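Local structure of amide synthase (Vibrio cholerae, 1L5A) at residues Gly31-Thr36 against Ser116-Tyr121; Ile71-Leu76 against His108-Leu113. The protein is a condensation enzyme of nonribosomal peptide synthesis, an amide synthase linked to vibriobactin biosynthesis, and probably joins an acyl group to an amine as an amide. All blocks are in the same frame, centred on the assembly; numbering follows the deposited sequence.

Contact 1: Gly31-Thr36 against Ser116-Tyr121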
loop_
_atom_site.group_PDB
_atom_site.type_symbol
_atom_site.label_atom_id
_atom_site.label_comp_id
_atom_site.label_asym_id
_atom_site.label_seq_id
_atom_site.Cartn_x
_atom_site.Cartn_y
_atom_site.Cartn_z
ATOM N N GLY A 31 4.709 9.696 45.508
ATOM C CA GLY A 31 4.958 8.296 45.830
ATOM C C GLY A 31 6.426 7.938 46.037
ATOM O O GLY A 31 7.311 8.745 45.762
ATOM N N PRO A 32 6.718 6.717 46.509
ATOM C CA PRO A 32 8.082 6.235 46.767
ATOM C C PRO A 32 8.869 5.937 45.481
ATOM O O PRO A 32 9.359 4.826 45.278
ATOM C CB PRO A 32 7.834 4.979 47.579
ATOM C CG PRO A 32 6.645 4.398 46.844
ATOM C CD PRO A 32 5.746 5.616 46.657
ATOM N N LEU A 33 8.989 6.940 44.627
ATOM C CA LEU A 33 9.691 6.813 43.366
ATOM C C LEU A 33 11.206 6.795 43.578
ATOM O O LEU A 33 11.703 7.336 44.562
ATOM C CB LEU A 33 9.244 7.976 42.483
ATOM C CG LEU A 33 10.033 8.570 41.328
ATOM C CD1 LEU A 33 9.124 9.508 40.587
ATOM C CD2 LEU A 33 11.250 9.325 41.835
ATOM N N ASP A 34 11.933 6.144 42.670
ATOM C CA ASP A 34 13.396 6.056 42.752
ATOM C C ASP A 34 13.946 7.231 41.951
ATOM O O ASP A 34 14.010 7.164 40.720
ATOM C CB ASP A 34 13.873 4.729 42.142
ATOM C CG ASP A 34 15.380 4.505 42.291
ATOM O OD1 ASP A 34 16.177 5.346 41.830
ATOM O OD2 ASP A 34 15.771 3.469 42.867
ATOM N N THR A 35 14.337 8.304 42.640
ATOM C CA THR A 35 14.846 9.512 41.970
ATOM C C THR A 35 15.859 9.207 40.890
ATOM O O THR A 35 15.689 9.582 39.732
ATOM C CB THR A 35 15.517 10.508 42.963
ATOM O OG1 THR A 35 14.638 10.765 44.062
ATOM C CG2 THR A 35 15.829 11.837 42.266
ATOM N N THR A 36 16.919 8.520 41.278
ATOM C CA THR A 36 17.981 8.180 40.350
ATOM C C THR A 36 17.486 7.457 39.105
ATOM O O THR A 36 17.814 7.851 37.999
ATOM C CB THR A 36 19.075 7.369 41.081
ATOM O OG1 THR A 36 19.715 8.227 42.039
ATOM C CG2 THR A 36 20.115 6.841 40.105
ATOM N N SER A 116 8.750 11.624 48.666
ATOM C CA SER A 116 7.571 11.063 48.006
ATOM C C SER A 116 6.943 12.025 46.985
ATOM O O SER A 116 5.842 11.781 46.466
ATOM C CB SER A 116 6.523 10.721 49.057
ATOM O OG SER A 116 6.195 11.896 49.781
ATOM N N GLU A 117 7.647 13.113 46.697
ATOM C CA GLU A 117 7.139 14.107 45.774
ATOM C C GLU A 117 8.180 14.552 44.752
ATOM O O GLU A 117 9.247 15.071 45.116
ATOM C CB GLU A 117 6.631 15.340 46.554
ATOM C CG GLU A 117 5.460 15.096 47.519
ATOM C CD GLU A 117 4.189 14.508 46.847
ATOM O OE1 GLU A 117 3.947 14.722 45.631
ATOM O OE2 GLU A 117 3.404 13.841 47.557
ATOM N N HIS A 118 7.865 14.361 43.476
ATOM C CA HIS A 118 8.761 14.775 42.390
ATOM C C HIS A 118 8.021 15.616 41.347
ATOM O O HIS A 118 6.829 15.400 41.068
ATOM C CB HIS A 118 9.388 13.559 41.677
ATOM C CG HIS A 118 10.424 12.846 42.487
ATOM N ND1 HIS A 118 10.103 11.992 43.522
ATOM C CD2 HIS A 118 11.778 12.900 42.445
ATOM C CE1 HIS A 118 11.218 11.553 44.082
ATOM N NE2 HIS A 118 12.248 12.089 43.448
ATOM N N LEU A 119 8.742 16.562 40.759
ATOM C CA LEU A 119 8.159 17.423 39.747
ATOM C C LEU A 119 9.006 17.405 38.490
ATOM O O LEU A 119 10.173 17.780 38.529
ATOM C CB LEU A 119 8.058 18.859 40.250
ATOM C CG LEU A 119 7.216 19.759 39.352
ATOM C CD1 LEU A 119 5.819 19.177 39.258
ATOM C CD2 LEU A 119 7.175 21.172 39.914
ATOM N N ILE A 120 8.413 16.957 37.388
ATOM C CA ILE A 120 9.092 16.911 36.100
ATOM C C ILE A 120 8.491 17.961 35.184
ATOM O O ILE A 120 7.271 18.029 35.008
ATOM C CB ILE A 120 8.903 15.567 35.403
ATOM C CG1 ILE A 120 9.635 14.473 36.167
ATOM C CG2 ILE A 120 9.424 15.652 33.985
ATOM C CD1 ILE A 120 9.136 13.095 35.829
ATOM N N TYR A 121 9.358 18.762 34.592
ATOM C CA TYR A 121 8.940 19.815 33.695
ATOM C C TYR A 121 9.592 19.598 32.334
ATOM O O TYR A 121 10.819 19.527 32.214
ATOM C CB TYR A 121 9.347 21.187 34.262
ATOM C CG TYR A 121 9.155 22.342 33.310
ATOM C CD1 TYR A 121 7.873 22.814 32.981
ATOM C CD2 TYR A 121 10.250 22.968 32.731
ATOM C CE1 TYR A 121 7.698 23.897 32.089
ATOM C CE2 TYR A 121 10.093 24.045 31.843
ATOM C CZ TYR A 121 8.820 24.503 31.529
ATOM O OH TYR A 121 8.696 25.567 30.663
HETATM O O HOH W 1 7.534 10.733 43.931
#
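His118 reaches from the start of strand 117-125 into the bend that leads from strand 22-30 to helix 35-47, where Leu33 and Thr35 receive its imidazole ring. The bond from CA to CB of His118 points toward 31-36, and chi1 of -72° sets CG beside the backbone N, anti to the carbonyl carbon. His118 CG, the first ring atom, has both Leu33 methyls near it, and His118 CD2 lies near Leu33 CD2 as well. On the other branch, His118 ND1 is hydrogen-bonded at 2.9 Å to a water oxygen that lies in the ring plane at its edge. That water also donates to Gly31 O at 2.7 Å, so it ties the ring to the backbone of the turn. His118 CE1, between the two nitrogens, is 3.5 Å from Thr35 OG1. At the far end, His118 NE2 is hydrogen-bonded to Thr35 OG1 at 2.8 Å, again in the plane of the ring. The ring thus has polar partners at both nitrogens, while Leu33 CD2 lies over the centre of one face, in an approach whose modelled closeness is doubtful. Just before the strand, Gly31 N donates to Ser116 O at 2.6 Å. Pro32 is the centre of an inverse gamma turn, closed by Leu33 N bonding to Gly31 O. Asp34 is the N-cap of helix 35-47, its OD1 accepting from Leu37 N, and Thr35 OG1 has a second partner in Arg112 NH1. Two in-plane partners would fix the rotation of the buried imidazole. Because Thr35 OG1 also meets the Arg112 guanidinium, the nearby positive charge may disfavour a doubly protonated His118, consistent with a neutral ring.

Contact 2: Ile71-Leu76 against His108-Leu113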
loop_
_atom_site.group_PDB
_atom_site.type_symbol
_atom_site.label_atom_id
_atom_site.label_comp_id
_atom_site.label_asym_id
_atom_site.label_seq_id
_atom_site.Cartn_x
_atom_site.Cartn_y
_atom_site.Cartn_z
ATOM N N ILE A 71 19.610 17.536 31.296
ATOM C CA ILE A 71 18.517 17.325 32.218
ATOM C C ILE A 71 18.919 18.053 33.493
ATOM O O ILE A 71 19.822 17.620 34.196
ATOM C CB ILE A 71 18.322 15.862 32.553
ATOM C CG1 ILE A 71 17.834 15.114 31.314
ATOM C CG2 ILE A 71 17.338 15.737 33.703
ATOM C CD1 ILE A 71 17.521 13.678 31.572
ATOM N N ASP A 72 18.260 19.167 33.777
ATOM C CA ASP A 72 18.562 19.952 34.957
ATOM C C ASP A 72 17.818 19.378 36.160
ATOM O O ASP A 72 16.587 19.469 36.254
ATOM C CB ASP A 72 18.198 21.428 34.692
ATOM C CG ASP A 72 18.320 22.317 35.940
ATOM O OD1 ASP A 72 19.362 22.250 36.635
ATOM O OD2 ASP A 72 17.373 23.102 36.219
ATOM N N TYR A 73 18.570 18.760 37.068
ATOM C CA TYR A 73 18.001 18.165 38.283
ATOM C C TYR A 73 18.334 18.939 39.565
ATOM O O TYR A 73 19.433 19.469 39.720
ATOM C CB TYR A 73 18.512 16.741 38.471
ATOM C CG TYR A 73 18.164 16.166 39.823
ATOM C CD1 TYR A 73 16.857 15.855 40.148
ATOM C CD2 TYR A 73 19.144 15.935 40.777
ATOM C CE1 TYR A 73 16.529 15.315 41.388
ATOM C CE2 TYR A 73 18.824 15.400 42.034
ATOM C CZ TYR A 73 17.519 15.088 42.326
ATOM O OH TYR A 73 17.199 14.510 43.533
ATOM N N GLN A 74 17.384 18.989 40.488
ATOM C CA GLN A 74 17.625 19.661 41.751
ATOM C C GLN A 74 16.895 18.958 42.880
ATOM O O GLN A 74 15.695 18.684 42.787
ATOM C CB GLN A 74 17.205 21.136 41.686
ATOM C CG GLN A 74 18.147 22.027 40.882
ATOM C CD GLN A 74 17.637 23.461 40.733
ATOM O OE1 GLN A 74 17.334 24.144 41.723
ATOM N NE2 GLN A 74 17.543 23.926 39.488
ATOM N N ASP A 75 17.647 18.622 43.924
ATOM C CA ASP A 75 17.083 17.994 45.117
ATOM C C ASP A 75 16.720 19.201 45.986
ATOM O O ASP A 75 17.603 19.941 46.439
ATOM C CB ASP A 75 18.136 17.149 45.841
ATOM C CG ASP A 75 17.542 16.310 46.941
ATOM O OD1 ASP A 75 16.605 16.796 47.599
ATOM O OD2 ASP A 75 18.005 15.165 47.154
ATOM N N LEU A 76 15.429 19.415 46.208
ATOM C CA LEU A 76 14.999 20.553 46.991
ATOM C C LEU A 76 14.413 20.131 48.304
ATOM O O LEU A 76 13.993 20.986 49.084
ATOM C CB LEU A 76 13.952 21.350 46.227
ATOM C CG LEU A 76 14.405 22.011 44.936
ATOM C CD1 LEU A 76 13.231 22.760 44.317
ATOM C CD2 LEU A 76 15.523 22.971 45.232
ATOM N N HIS A 108 14.479 20.532 30.080
ATOM C CA HIS A 108 14.076 19.427 30.943
ATOM C C HIS A 108 14.536 19.687 32.365
ATOM O O HIS A 108 15.732 19.791 32.647
ATOM C CB HIS A 108 14.670 18.116 30.406
ATOM C CG HIS A 108 14.396 17.913 28.953
ATOM N ND1 HIS A 108 13.213 17.375 28.489
ATOM C CD2 HIS A 108 15.081 18.323 27.856
ATOM C CE1 HIS A 108 13.179 17.472 27.171
ATOM N NE2 HIS A 108 14.299 18.045 26.762
ATOM N N GLN A 109 13.583 19.793 33.275
ATOM C CA GLN A 109 13.936 20.061 34.649
ATOM C C GLN A 109 13.280 19.022 35.555
ATOM O O GLN A 109 12.142 18.637 35.321
ATOM C CB GLN A 109 13.455 21.465 35.020
ATOM C CG GLN A 109 13.983 22.612 34.140
ATOM C CD GLN A 109 13.173 23.932 34.330
ATOM O OE1 GLN A 109 12.502 24.141 35.363
ATOM N NE2 GLN A 109 13.248 24.822 33.333
ATOM N N VAL A 110 13.999 18.555 36.575
ATOM C CA VAL A 110 13.434 17.587 37.510
ATOM C C VAL A 110 13.639 18.077 38.934
ATOM O O VAL A 110 14.710 18.562 39.275
ATOM C CB VAL A 110 14.108 16.200 37.403
ATOM C CG1 VAL A 110 13.393 15.218 38.321
ATOM C CG2 VAL A 110 14.066 15.695 35.977
ATOM N N TYR A 111 12.626 17.922 39.776
ATOM C CA TYR A 111 12.741 18.361 41.160
ATOM C C TYR A 111 12.300 17.337 42.174
ATOM O O TYR A 111 11.188 16.824 42.111
ATOM C CB TYR A 111 11.906 19.622 41.430
ATOM C CG TYR A 111 12.215 20.773 40.532
ATOM C CD1 TYR A 111 11.460 21.003 39.377
ATOM C CD2 TYR A 111 13.283 21.619 40.805
ATOM C CE1 TYR A 111 11.772 22.048 38.509
ATOM C CE2 TYR A 111 13.601 22.666 39.945
ATOM C CZ TYR A 111 12.844 22.869 38.796
ATOM O OH TYR A 111 13.206 23.850 37.906
ATOM N N ARG A 112 13.174 17.053 43.123
ATOM C CA ARG A 112 12.820 16.152 44.199
ATOM C C ARG A 112 12.350 17.147 45.269
ATOM O O ARG A 112 13.149 17.885 45.846
ATOM C CB ARG A 112 14.046 15.356 44.675
ATOM C CG ARG A 112 13.771 14.401 45.839
ATOM C CD ARG A 112 14.976 13.510 46.135
ATOM N NE ARG A 112 14.980 13.024 47.514
ATOM C CZ ARG A 112 14.597 11.812 47.903
ATOM N NH1 ARG A 112 14.171 10.911 47.024
ATOM N NH2 ARG A 112 14.624 11.506 49.193
ATOM N N LEU A 113 11.044 17.195 45.494
ATOM C CA LEU A 113 10.483 18.110 46.477
ATOM C C LEU A 113 10.585 17.498 47.866
ATOM O O LEU A 113 10.912 18.177 48.836
ATOM C CB LEU A 113 9.024 18.394 46.134
ATOM C CG LEU A 113 8.825 18.987 44.733
ATOM C CD1 LEU A 113 7.345 19.022 44.378
ATOM C CD2 LEU A 113 9.431 20.379 44.698
#
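Asp72 to Leu76 pairs with His108 to Arg112 as the two parallel strands of a beta-alpha-beta unit, with helix 82-94 as the crossover between them. Five backbone hydrogen bonds alternate across the pair, from Asp72 N to His108 O at 2.8 Å through to Leu76 N to Arg112 O, and the strand directions differ by 12°. On the face carrying Tyr73, Val110 and Arg112, Val110 is the bump that nests against the gap between Ile71 and Tyr73: its CG2 meets Ile71 CG2 at 4.0 Å, and its CB lies in plane at the edge of the Tyr73 ring. Beyond it, the Tyr73 hydroxyl rests against the aliphatic part of Arg112, whose chain is extended from CG to NE and runs beside the tyrosine in the same direction. Helix 35-47 packs on this face through Leu42. On the other face, which helix 82-94 covers, Gln74 CB and Leu76 CD1 form a notch that receives the CD2 corner of Tyr111; Leu76 CD1 comes to 3.7 Å from Tyr111 CD2. Gln74 NE2 reaches Gln89 of that helix. At the end of the pair, where Asp75 OD1 bonds Ser77 OG and Arg112 NH1 bonds Thr35 OG1, Asp75 OD2 makes a long salt bridge of 3.7 Å to Arg112 NE.

Overall arrangement
Contacts 1 and 2, about 9 Å apart between centres, both reach one five-stranded mixed sheet, through strands 117-125 and 107-114; strand 72-75 is an outermost strand, followed by 107-114, 117-125, 22-30 and 348-356. Along the chain, contact 2 is nested inside the loop that contact 1 closes. Strands 107-114 and 117-125 follow each other directly and pair antiparallel, so the backbone bonds between Leu119 and Tyr111 and between Tyr121 and Gln109 join the two contacts. Within the condensation domain, contact 1 joins the start of helix 35-47 to inner strand 117-125, and contact 2 adds edge strand 72-75, with Tyr73 packing on Thr35 as the link.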